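Local coordinates for protein UDP-N-acetylglucosamine pyrophosphorylase (Entamoeba histolytica, PDB 3OC9) that probably catalyses the formation of UDP-N-acetylglucosamine and diphosphate from UTP and N-acetylglucosamine 1-phosphate, at residues A[310-313]-A[314-318]; A[118-122]-A[123-127]; A[239-242]-A[243-247]. All coordinates share one frame; numbering follows the deposited sequence. Where two conformers were deposited one is given.

In the fold
Along the chain the order is interaction 2, then interaction 3, then interaction 1, with none nested in another. Interaction 2 leads into strand 125-134, which pairs in parallel with strand 95-100 in the large mixed sheet. Interaction 3 lies between strands 232-236 and 258-261, and interaction 1 between strands 305-309 and 322-326. Interactions 1 and 3 have centres 20 Å apart and nearest atoms about 7 Å apart; they do not touch, yet both rest side chains on strand 232-236. Interaction 2 lies 29 Å from interaction 1 and 44 Å from interaction 3, centre to centre, across the chain's centre from the latter. One 3-10 segment and two turn-containing loops thus join strands of one nucleotidyltransferase chain.

Interaction 1: residues A[310-313]-A[314-318]; sequences IFFF and DVFPL. Unlike the reference sequence in segment 310-313: Ile-310 (reference Met).
Phe-313 lays its CB over one face of the Phe-316 ring, offset toward the rim. The CB stands 4.1 Å from the centroid of that ring and 16° off its normal, which qualifies as a CH-pi contact. Phe-316 reaches this place because its CG is anti to the carbonyl carbon (chi1 -67°), turning the ring back along the chain. The same ring offers its CZ to Phe-312, where it arrives near the plane of the Phe-312 ring, at its edge, with 4.1 Å between CZ and Phe-312 CE1. Phe-312 also receives Phe-313 CD1 over the centre of one face.

The backbone supplies the repeat. Asp-314 N donates to Phe-311 O at 3.2 Å, Val-315 N to Phe-312 O at 3.1 Å and Phe-316 N to Phe-313 O at 3.2 Å, each bond spanning three residues. On another flank, Asp-314 OD2 is gripped by His-282 NE2 and by a water, 2.7 Å from OD2, that in turn accepts from Phe-311 N. This bridge ties the carboxylate to the residue where the turn begins, while the Phe-311 ring stacks on His-282. Phe-312 and Phe-316 both reach Asn-264 and Tyr-266 of strand 263-267.

The i to i+3 bonds identify a short 3-10 helix, which here carries the chain from strand 305-309 toward strand 322-326 of the mixed sheet.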
loop_
_atom_site.group_PDB
_atom_site.type_symbol
_atom_site.label_atom_id
_atom_site.label_comp_id
_atom_site.label_asym_id
_atom_site.label_seq_id
_atom_site.Cartn_x
_atom_site.Cartn_y
_atom_site.Cartn_z
ATOM N N ILE A 310 7.402 16.396 0.216
ATOM C CA ILE A 310 6.920 16.233 -1.178
ATOM C C ILE A 310 6.032 14.970 -1.230
ATOM O O ILE A 310 6.258 14.008 -0.464
ATOM C CB ILE A 310 8.093 16.180 -2.228
ATOM C CG1 ILE A 310 9.196 15.208 -1.778
ATOM C CG2 ILE A 310 8.694 17.617 -2.503
ATOM C CD1 ILE A 310 10.340 14.950 -2.798
ATOM N N PHE A 311 5.012 14.977 -2.110
ATOM C CA PHE A 311 3.927 13.946 -2.141
ATOM C C PHE A 311 3.974 13.124 -3.459
ATOM O O PHE A 311 4.066 13.704 -4.544
ATOM C CB PHE A 311 2.532 14.622 -2.046
ATOM C CG PHE A 311 2.197 15.254 -0.694
ATOM C CD1 PHE A 311 2.975 15.027 0.451
ATOM C CD2 PHE A 311 1.047 16.036 -0.572
ATOM C CE1 PHE A 311 2.630 15.603 1.691
ATOM C CE2 PHE A 311 0.690 16.605 0.664
ATOM C CZ PHE A 311 1.487 16.381 1.790
ATOM N N PHE A 312 3.926 11.791 -3.384
ATOM C CA PHE A 312 4.144 10.978 -4.585
ATOM C C PHE A 312 3.077 11.224 -5.661
ATOM O O PHE A 312 3.391 11.199 -6.848
ATOM C CB PHE A 312 4.315 9.459 -4.278
ATOM C CG PHE A 312 3.022 8.738 -3.994
ATOM C CD1 PHE A 312 2.134 8.413 -5.032
ATOM C CD2 PHE A 312 2.692 8.380 -2.688
ATOM C CE1 PHE A 312 0.902 7.766 -4.765
ATOM C CE2 PHE A 312 1.477 7.726 -2.407
ATOM C CZ PHE A 312 0.584 7.419 -3.448
ATOM N N PHE A 313 1.844 11.502 -5.239
ATOM C CA PHE A 313 0.729 11.666 -6.203
ATOM C C PHE A 313 0.788 12.952 -7.030
ATOM O O PHE A 313 0.087 13.083 -8.051
ATOM C CB PHE A 313 -0.662 11.414 -5.555
ATOM C CG PHE A 313 -0.899 12.172 -4.267
ATOM C CD1 PHE A 313 -0.740 11.536 -3.033
ATOM C CD2 PHE A 313 -1.282 13.521 -4.287
ATOM C CE1 PHE A 313 -0.950 12.227 -1.829
ATOM C CE2 PHE A 313 -1.509 14.229 -3.082
ATOM C CZ PHE A 313 -1.333 13.578 -1.851
ATOM N N ASP A 314 1.651 13.903 -6.639
ATOM C CA ASP A 314 1.888 15.071 -7.507
ATOM C C ASP A 314 2.631 14.726 -8.810
ATOM O O ASP A 314 2.760 15.591 -9.681
ATOM C CB ASP A 314 2.615 16.218 -6.749
ATOM C CG ASP A 314 1.707 16.937 -5.737
ATOM O OD1 ASP A 314 0.480 17.092 -5.993
ATOM O OD2 ASP A 314 2.221 17.369 -4.667
ATOM N N VAL A 315 3.085 13.468 -8.947
ATOM C CA VAL A 315 3.707 12.984 -10.201
ATOM C C VAL A 315 2.678 12.564 -11.280
ATOM O O VAL A 315 3.017 12.509 -12.467
ATOM C CB VAL A 315 4.772 11.855 -9.962
ATOM C CG1 VAL A 315 4.149 10.452 -9.974
ATOM C CG2 VAL A 315 5.895 11.958 -11.014
ATOM N N PHE A 316 1.426 12.335 -10.871
ATOM C CA PHE A 316 0.386 11.837 -11.812
ATOM C C PHE A 316 0.214 12.652 -13.127
ATOM O O PHE A 316 0.047 12.041 -14.200
ATOM C CB PHE A 316 -0.998 11.612 -11.127
ATOM C CG PHE A 316 -1.059 10.473 -10.087
ATOM C CD1 PHE A 316 0.025 9.624 -9.802
ATOM C CD2 PHE A 316 -2.269 10.267 -9.390
ATOM C CE1 PHE A 316 -0.099 8.580 -8.815
ATOM C CE2 PHE A 316 -2.406 9.225 -8.397
ATOM C CZ PHE A 316 -1.326 8.376 -8.126
ATOM N N PRO A 317 0.252 14.017 -13.070
ATOM C CA PRO A 317 0.033 14.771 -14.338
ATOM C C PRO A 317 1.188 14.696 -15.374
ATOM O O PRO A 317 1.019 15.135 -16.536
ATOM C CB PRO A 317 -0.230 16.221 -13.877
ATOM C CG PRO A 317 0.133 16.281 -12.422
ATOM C CD PRO A 317 0.193 14.882 -11.868
ATOM N N LEU A 318 2.330 14.126 -14.973
ATOM C CA LEU A 318 3.436 13.865 -15.917
ATOM C C LEU A 318 3.083 12.792 -16.970
ATOM O O LEU A 318 3.580 12.824 -18.113
ATOM C CB LEU A 318 4.721 13.484 -15.148
ATOM C CG LEU A 318 6.028 13.186 -15.920
ATOM C CD1 LEU A 318 6.532 14.407 -16.686
ATOM C CD2 LEU A 318 7.107 12.686 -14.969
HETATM O O HOH W 1 4.830 17.118 -3.947
#

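Interaction 2: residues A[118-122]-A[123-127]; sequences FGLSS and EQIHC
Two torsions set up this turn: chi1 of Ser-121 at 170° carries OG beside its own carbonyl carbon, and chi1 of Gln-124 at 83° folds CG between the backbone N and the carbonyl carbon. From there the extended Gln-124 chain runs back, and its OE1 accepts from Ser-121 N at 3.0 Å. The bond is nearly straight, with the donor only modestly tilted from the amide plane. In return, Gln-124 N donates to Ser-121 O at 3.1 Å. Ser-121 OG makes a third link by accepting from Glu-123 N at 3.1 Å.

The Gln-124 amide is held from both ends, since its NE2 donates to Ile-94 O and Gln-80 OE1, which should fix its rotation. Leu-120 crosses it at about a right angle, with CD2 3.5 Å from Gln-124 OE1. In the conformer of Ile-125 given here, one of two, its CD1 lies 3.9 Å from the other Leu-120 methyl, CD1. A water joins Ser-122 O to Ile-125 O, whereas Ile-125 N is buried without a hydrogen-bond partner.

The single bond from Gln-124 N to Ser-121 O closes a type I beta turn. To it are added an ST turn, made by Ser-121 OG with Glu-123 N, and the Gln-124 side chain, which reaches back to Ser-121 N and braces the turn that feeds strand 125-134 alongside strand 95-100.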
loop_
_atom_site.group_PDB
_atom_site.type_symbol
_atom_site.label_atom_id
_atom_site.label_comp_id
_atom_site.label_asym_id
_atom_site.label_seq_id
_atom_site.Cartn_x
_atom_site.Cartn_y
_atom_site.Cartn_z
ATOM N N PHE A 118 11.384 -15.242 6.586
ATOM C CA PHE A 118 10.067 -15.893 6.511
ATOM C C PHE A 118 9.925 -16.855 5.312
ATOM O O PHE A 118 8.820 -17.090 4.823
ATOM C CB PHE A 118 8.904 -14.852 6.553
ATOM C CG PHE A 118 8.929 -13.956 7.779
ATOM C CD1 PHE A 118 8.508 -14.442 9.022
ATOM C CD2 PHE A 118 9.387 -12.637 7.691
ATOM C CE1 PHE A 118 8.547 -13.634 10.166
ATOM C CE2 PHE A 118 9.432 -11.821 8.824
ATOM C CZ PHE A 118 8.995 -12.327 10.069
ATOM N N GLY A 119 11.041 -17.439 4.869
ATOM C CA GLY A 119 11.003 -18.393 3.742
ATOM C C GLY A 119 11.338 -17.831 2.361
ATOM O O GLY A 119 11.452 -18.597 1.396
ATOM N N LEU A 120 11.481 -16.503 2.259
ATOM C CA LEU A 120 12.029 -15.850 1.044
ATOM C C LEU A 120 13.555 -16.037 0.945
ATOM O O LEU A 120 14.184 -16.558 1.882
ATOM C CB LEU A 120 11.652 -14.353 1.003
ATOM C CG LEU A 120 10.147 -14.031 0.880
ATOM C CD1 LEU A 120 9.839 -12.544 1.178
ATOM C CD2 LEU A 120 9.633 -14.443 -0.494
ATOM N N SER A 121 14.133 -15.663 -0.201
ATOM C CA SER A 121 15.596 -15.661 -0.383
ATOM C C SER A 121 16.224 -14.327 0.024
ATOM O O SER A 121 15.664 -13.259 -0.251
ATOM C CB SER A 121 15.950 -15.982 -1.837
ATOM O OG SER A 121 17.344 -15.768 -2.097
ATOM N N SER A 122 17.411 -14.375 0.637
ATOM C CA SER A 122 18.159 -13.134 0.930
ATOM C C SER A 122 18.468 -12.295 -0.320
ATOM O O SER A 122 18.727 -11.093 -0.217
ATOM C CB SER A 122 19.469 -13.422 1.707
ATOM O OG SER A 122 20.430 -14.073 0.878
ATOM N N GLU A 123 18.421 -12.939 -1.490
ATOM C CA GLU A 123 18.766 -12.264 -2.740
ATOM C C GLU A 123 17.648 -11.358 -3.264
ATOM O O GLU A 123 17.900 -10.514 -4.134
ATOM C CB GLU A 123 19.169 -13.286 -3.808
ATOM C CG GLU A 123 20.265 -14.238 -3.335
ATOM C CD GLU A 123 20.966 -14.957 -4.462
ATOM O OE1 GLU A 123 20.266 -15.493 -5.351
ATOM O OE2 GLU A 123 22.220 -15.000 -4.446
ATOM N N GLN A 124 16.438 -11.505 -2.713
ATOM C CA GLN A 124 15.241 -10.763 -3.214
ATOM C C GLN A 124 14.687 -9.626 -2.344
ATOM O O GLN A 124 13.732 -8.967 -2.756
ATOM C CB GLN A 124 14.099 -11.748 -3.578
ATOM C CG GLN A 124 13.200 -12.234 -2.408
ATOM C CD GLN A 124 12.295 -13.403 -2.822
ATOM O OE1 GLN A 124 12.564 -14.570 -2.489
ATOM N NE2 GLN A 124 11.231 -13.098 -3.567
ATOM N N ILE A 125 15.268 -9.402 -1.156
ATOM C CA ILE A 125 14.841 -8.342 -0.217
ATOM C C ILE A 125 15.853 -7.201 -0.277
ATOM O O ILE A 125 17.037 -7.449 -0.053
ATOM C CB ILE A 125 14.838 -8.884 1.241
ATOM C CG1 ILE A 125 13.840 -10.028 1.388
ATOM C CG2 ILE A 125 14.550 -7.769 2.262
ATOM C CD1 ILE A 125 12.415 -9.564 1.412
ATOM N N HIS A 126 15.399 -5.963 -0.553
ATOM C CA HIS A 126 16.320 -4.813 -0.733
ATOM C C HIS A 126 15.875 -3.540 0.017
ATOM O O HIS A 126 15.054 -2.760 -0.510
ATOM C CB HIS A 126 16.497 -4.480 -2.235
ATOM C CG HIS A 126 16.717 -5.679 -3.113
ATOM N ND1 HIS A 126 17.975 -6.174 -3.397
ATOM C CD2 HIS A 126 15.839 -6.468 -3.789
ATOM C CE1 HIS A 126 17.863 -7.227 -4.192
ATOM N NE2 HIS A 126 16.577 -7.425 -4.451
ATOM N N CYS A 127 16.444 -3.306 1.205
ATOM C CA CYS A 127 16.159 -2.073 1.973
ATOM C C CYS A 127 17.014 -0.907 1.449
ATOM O O CYS A 127 18.235 -1.074 1.221
ATOM C CB CYS A 127 16.412 -2.290 3.490
ATOM S SG CYS A 127 15.321 -3.476 4.345
HETATM O O HOH W 2 19.583 -8.422 -1.304
#

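Interaction 3: residues A[239-242]-A[243-247]; sequences TELT and DELNK
Thr-242 OG1 is held by two partners, the backbone N-H of Leu-245 and a water. Leu-245 N donates to OG1 at 3.2 Å, and the angle of 158° at the hydrogen makes this the straighter of the two direct bonds across the turn. The water lies 2.9 Å from Thr-242 OG1, and gives a weak bond to Glu-244 OE1. The hydroxyl thus sits between the backbone of the turn and the extended side chain of Glu-244. Its position follows from chi1 of 61°, which places OG1 between the backbone N and the carbonyl carbon and leaves CG2 anti to that carbon.

The direct backbone bond is weak. Asn-246 N lies 2.9 Å from Thr-242 O, but the angle at the hydrogen is only 129°, so the bond is bent. Residues 243-245 curl as a helix would but do not form its bond pattern, and a type I beta turn runs on from Glu-244 to Lys-247. What holds the start of this single irregular turn is a threonine oxygen accepting from the N-H three residues on. Thr-242 N, buried by the contact, finds no hydrogen-bond partner.

Leu-245 CG packs beside the hydroxyl, 3.5 Å from Thr-242 OG1, while Leu-241 CD2 meets Leu-245 CB at 4.2 Å, the two leucines crossing at about a right angle. Leu-241 CD1 also approaches Asn-246 OD1 at 4.1 Å, an oxygen whose hydrogen-bond partner is Lys-216 NZ.

Thr-242 belongs to the surface, whereas both leucines rest on strands, Leu-245 being buried: Leu-241 lies on Val-225 and Val-236, and Leu-245 on Val-227 and Val-236, so the loop is seated against strands 225-229 and 232-236 before the chain continues to strand 258-261.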
loop_
_atom_site.group_PDB
_atom_site.type_symbol
_atom_site.label_atom_id
_atom_site.label_comp_id
_atom_site.label_asym_id
_atom_site.label_seq_id
_atom_site.Cartn_x
_atom_site.Cartn_y
_atom_site.Cartn_z
ATOM N N THR A 239 -9.219 17.915 2.172
ATOM C CA THR A 239 -9.237 19.274 2.754
ATOM C C THR A 239 -9.483 20.412 1.734
ATOM O O THR A 239 -9.789 21.539 2.135
ATOM C CB THR A 239 -7.970 19.566 3.639
ATOM O OG1 THR A 239 -6.770 19.230 2.932
ATOM C CG2 THR A 239 -8.007 18.774 4.937
ATOM N N GLU A 240 -9.370 20.115 0.432
ATOM C CA GLU A 240 -9.513 21.113 -0.642
ATOM C C GLU A 240 -10.757 20.967 -1.522
ATOM O O GLU A 240 -10.890 21.659 -2.540
ATOM C CB GLU A 240 -8.271 21.117 -1.545
ATOM C CG GLU A 240 -7.091 21.909 -0.998
ATOM C CD GLU A 240 -6.364 21.175 0.114
ATOM O OE1 GLU A 240 -6.327 21.691 1.262
ATOM O OE2 GLU A 240 -5.837 20.073 -0.159
ATOM N N LEU A 241 -11.668 20.074 -1.143
ATOM C CA LEU A 241 -12.887 19.857 -1.927
ATOM C C LEU A 241 -13.809 21.078 -1.893
ATOM O O LEU A 241 -13.771 21.857 -0.938
ATOM C CB LEU A 241 -13.640 18.634 -1.418
ATOM C CG LEU A 241 -12.973 17.274 -1.647
ATOM C CD1 LEU A 241 -13.765 16.203 -0.915
ATOM C CD2 LEU A 241 -12.872 16.970 -3.144
ATOM N N THR A 242 -14.626 21.225 -2.939
ATOM C CA THR A 242 -15.529 22.376 -3.116
ATOM C C THR A 242 -16.957 21.905 -3.413
ATOM O O THR A 242 -17.177 20.732 -3.694
ATOM C CB THR A 242 -15.065 23.271 -4.290
ATOM O OG1 THR A 242 -15.069 22.511 -5.512
ATOM C CG2 THR A 242 -13.653 23.821 -4.045
ATOM N N ASP A 243 -17.924 22.827 -3.384
ATOM C CA ASP A 243 -19.298 22.493 -3.780
ATOM C C ASP A 243 -19.381 21.875 -5.193
ATOM O O ASP A 243 -20.121 20.908 -5.412
ATOM C CB ASP A 243 -20.217 23.721 -3.666
ATOM C CG ASP A 243 -20.763 23.934 -2.252
ATOM O OD1 ASP A 243 -20.420 23.175 -1.315
ATOM O OD2 ASP A 243 -21.559 24.884 -2.076
ATOM N N GLU A 244 -18.624 22.446 -6.132
ATOM C CA GLU A 244 -18.478 21.939 -7.505
ATOM C C GLU A 244 -18.001 20.477 -7.528
ATOM O O GLU A 244 -18.583 19.640 -8.220
ATOM C CB GLU A 244 -17.485 22.827 -8.295
ATOM C CG GLU A 244 -17.253 22.415 -9.779
ATOM C CD GLU A 244 -16.109 23.185 -10.482
ATOM O OE1 GLU A 244 -15.790 24.328 -10.072
ATOM O OE2 GLU A 244 -15.534 22.648 -11.462
ATOM N N LEU A 245 -16.950 20.192 -6.762
ATOM C CA LEU A 245 -16.340 18.852 -6.722
ATOM C C LEU A 245 -17.153 17.851 -5.880
ATOM O O LEU A 245 -16.917 16.634 -5.948
ATOM C CB LEU A 245 -14.872 18.942 -6.262
ATOM C CG LEU A 245 -13.880 19.642 -7.224
ATOM C CD1 LEU A 245 -12.506 19.779 -6.597
ATOM C CD2 LEU A 245 -13.775 18.906 -8.577
ATOM N N ASN A 246 -18.123 18.356 -5.110
ATOM C CA ASN A 246 -19.065 17.493 -4.364
ATOM C C ASN A 246 -20.457 17.272 -5.014
ATOM O O ASN A 246 -21.341 16.657 -4.389
ATOM C CB ASN A 246 -19.243 17.994 -2.913
ATOM C CG ASN A 246 -18.139 17.522 -1.975
ATOM O OD1 ASN A 246 -17.684 16.377 -2.046
ATOM N ND2 ASN A 246 -17.722 18.398 -1.068
ATOM N N LYS A 247 -20.652 17.748 -6.252
ATOM C CA LYS A 247 -21.949 17.632 -6.952
ATOM C C LYS A 247 -22.401 16.200 -7.254
ATOM O O LYS A 247 -21.584 15.336 -7.615
ATOM C CB LYS A 247 -21.965 18.469 -8.244
HETATM O O HOH W 3 -14.199 23.837 -7.903
#